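Local coordinates for protein hydrolase (Thermus thermophilus, PDB 1UFO) that is probably a hydrolase of the alpha/beta hydrolase fold, its natural substrate not established, at residues G35-I40 with A56-R61. Residues are numbered along the deposited sequence; the frame is centred on the assembly and turned at random.
Sequences GSKEHI and AFDAPR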
loop_
_atom_site.group_PDB
_atom_site.type_symbol
_atom_site.label_atom_id
_atom_site.label_comp_id
_atom_site.label_asym_id
_atom_site.label_seq_id
_atom_site.Cartn_x
_atom_site.Cartn_y
_atom_site.Cartn_z
ATOM N N GLY A 35 0.793 -17.064 18.479
ATOM C CA GLY A 35 1.528 -17.475 17.298
ATOM C C GLY A 35 2.885 -18.025 17.637
ATOM O O GLY A 35 3.122 -18.458 18.786
ATOM N N SER A 36 3.805 -18.003 16.641
ATOM C CA SER A 36 5.127 -18.575 16.873
ATOM C C SER A 36 6.077 -18.048 15.788
ATOM O O SER A 36 5.608 -17.439 14.787
ATOM C CB SER A 36 5.058 -20.103 16.691
ATOM O OG SER A 36 4.671 -20.406 15.345
ATOM N N LYS A 37 7.379 -18.278 15.966
ATOM C CA LYS A 37 8.372 -17.840 14.993
ATOM C C LYS A 37 8.141 -18.506 13.638
ATOM O O LYS A 37 8.295 -17.873 12.614
ATOM C CB LYS A 37 9.801 -18.083 15.543
ATOM C CG LYS A 37 10.120 -19.526 15.786
ATOM C CD LYS A 37 11.378 -19.611 16.657
ATOM C CE LYS A 37 11.871 -21.046 16.879
ATOM N NZ LYS A 37 10.809 -21.987 17.501
ATOM N N GLU A 38 7.716 -19.775 13.619
ATOM C CA GLU A 38 7.527 -20.371 12.299
ATOM C C GLU A 38 6.318 -19.796 11.580
ATOM O O GLU A 38 6.382 -19.649 10.371
ATOM C CB GLU A 38 7.289 -21.895 12.424
ATOM C CG GLU A 38 8.456 -22.652 13.070
ATOM C CD GLU A 38 8.570 -22.544 14.617
ATOM O OE1 GLU A 38 9.661 -22.908 15.125
ATOM O OE2 GLU A 38 7.622 -22.101 15.300
ATOM N N HIS A 39 5.276 -19.507 12.347
ATOM C CA HIS A 39 4.058 -18.970 11.723
ATOM C C HIS A 39 4.326 -17.600 11.069
ATOM O O HIS A 39 3.960 -17.392 9.923
ATOM C CB HIS A 39 2.966 -18.811 12.789
ATOM C CG HIS A 39 1.654 -18.413 12.210
ATOM N ND1 HIS A 39 0.913 -17.363 12.710
ATOM C CD2 HIS A 39 0.957 -18.915 11.161
ATOM C CE1 HIS A 39 -0.201 -17.249 11.996
ATOM N NE2 HIS A 39 -0.206 -18.180 11.046
ATOM N N ILE A 40 4.978 -16.691 11.798
ATOM C CA ILE A 40 5.150 -15.349 11.186
ATOM C C ILE A 40 6.095 -15.412 9.951
ATOM O O ILE A 40 5.803 -14.769 8.929
ATOM C CB ILE A 40 5.625 -14.318 12.272
ATOM C CG1 ILE A 40 5.686 -12.911 11.659
ATOM C CG2 ILE A 40 7.020 -14.645 12.771
ATOM C CD1 ILE A 40 4.328 -12.420 11.337
ATOM N N ALA A 56 13.256 -14.728 13.229
ATOM C CA ALA A 56 12.078 -14.683 14.117
ATOM C C ALA A 56 12.368 -15.548 15.315
ATOM O O ALA A 56 13.052 -16.575 15.194
ATOM C CB ALA A 56 10.864 -15.218 13.367
ATOM N N PHE A 57 11.906 -15.132 16.485
ATOM C CA PHE A 57 12.067 -15.988 17.638
ATOM C C PHE A 57 10.752 -16.009 18.378
ATOM O O PHE A 57 9.874 -15.145 18.143
ATOM C CB PHE A 57 13.216 -15.521 18.528
ATOM C CG PHE A 57 13.025 -14.134 19.150
ATOM C CD1 PHE A 57 12.533 -14.014 20.464
ATOM C CD2 PHE A 57 13.314 -12.960 18.409
ATOM C CE1 PHE A 57 12.343 -12.718 21.048
ATOM C CE2 PHE A 57 13.140 -11.671 18.980
ATOM C CZ PHE A 57 12.653 -11.563 20.306
ATOM N N ASP A 58 10.571 -17.022 19.249
ATOM C CA ASP A 58 9.321 -17.122 19.985
ATOM C C ASP A 58 9.249 -16.128 21.148
ATOM O O ASP A 58 10.217 -15.934 21.876
ATOM C CB ASP A 58 9.177 -18.539 20.575
ATOM C CG ASP A 58 8.917 -19.589 19.532
ATOM O OD1 ASP A 58 9.442 -20.738 19.687
ATOM O OD2 ASP A 58 8.199 -19.295 18.565
ATOM N N ALA A 59 8.077 -15.541 21.324
ATOM C CA ALA A 59 7.882 -14.607 22.447
ATOM C C ALA A 59 7.754 -15.394 23.740
ATOM O O ALA A 59 7.520 -16.589 23.725
ATOM C CB ALA A 59 6.568 -13.813 22.197
ATOM N N PRO A 60 7.911 -14.710 24.837
ATOM C CA PRO A 60 7.750 -15.435 26.117
ATOM C C PRO A 60 6.403 -16.123 26.108
ATOM O O PRO A 60 5.386 -15.593 25.604
ATOM C CB PRO A 60 7.801 -14.327 27.154
ATOM C CG PRO A 60 8.652 -13.291 26.555
ATOM C CD PRO A 60 8.282 -13.298 25.039
ATOM N N ARG A 61 6.350 -17.337 26.666
ATOM C CA ARG A 61 5.162 -18.154 26.762
ATOM C C ARG A 61 4.581 -18.733 25.459
ATOM O O ARG A 61 3.513 -19.360 25.466
ATOM C CB ARG A 61 4.024 -17.383 27.457
ATOM C CG ARG A 61 4.341 -16.981 28.822
ATOM C CD ARG A 61 3.145 -16.308 29.497
ATOM N NE ARG A 61 1.973 -17.158 29.681
ATOM C CZ ARG A 61 0.961 -16.762 30.446
ATOM N NH1 ARG A 61 1.055 -15.564 31.017
ATOM N NH2 ARG A 61 -0.107 -17.546 30.673
HETATM O O HOH W 1 7.742 -22.563 17.939
#
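The side chain of K37 lies over the backbone from A56 to D58, its CB 3.6 Å from A56 O and its CG 3.4 Å from D58 OD2. With CG set between the backbone N and the carbonyl carbon (chi1 63°), the chain runs out nearly straight to CE and turns only at its last bond. NZ then sits 2.9 Å from D58 OD1 in a salt bridge, coming from above the carboxylate plane, 40° out of it. K37 NZ also reaches E38 OE1 on its syn side, at 2.8 Å, and pairs with E64 as well. D58 OD2 takes the backbone N-H of K37 in a nearly straight bond of 2.9 Å. In this alpha/beta hydrolase fold, the contact ties the start of helix 37-42, where S36 OG caps H39 N, to the loop leaving strand 52-56. An alanine at K37 would probably leave the carboxylates of E38, D58 and E64 without their shared cation, and E38 and D58 facing each other as uncompensated like charges. A water donates to both E38 OE2 and D58 OD1, bridging the two acids. On the apolar side, I40 CG2 packs 3.9 Å from A56 CB.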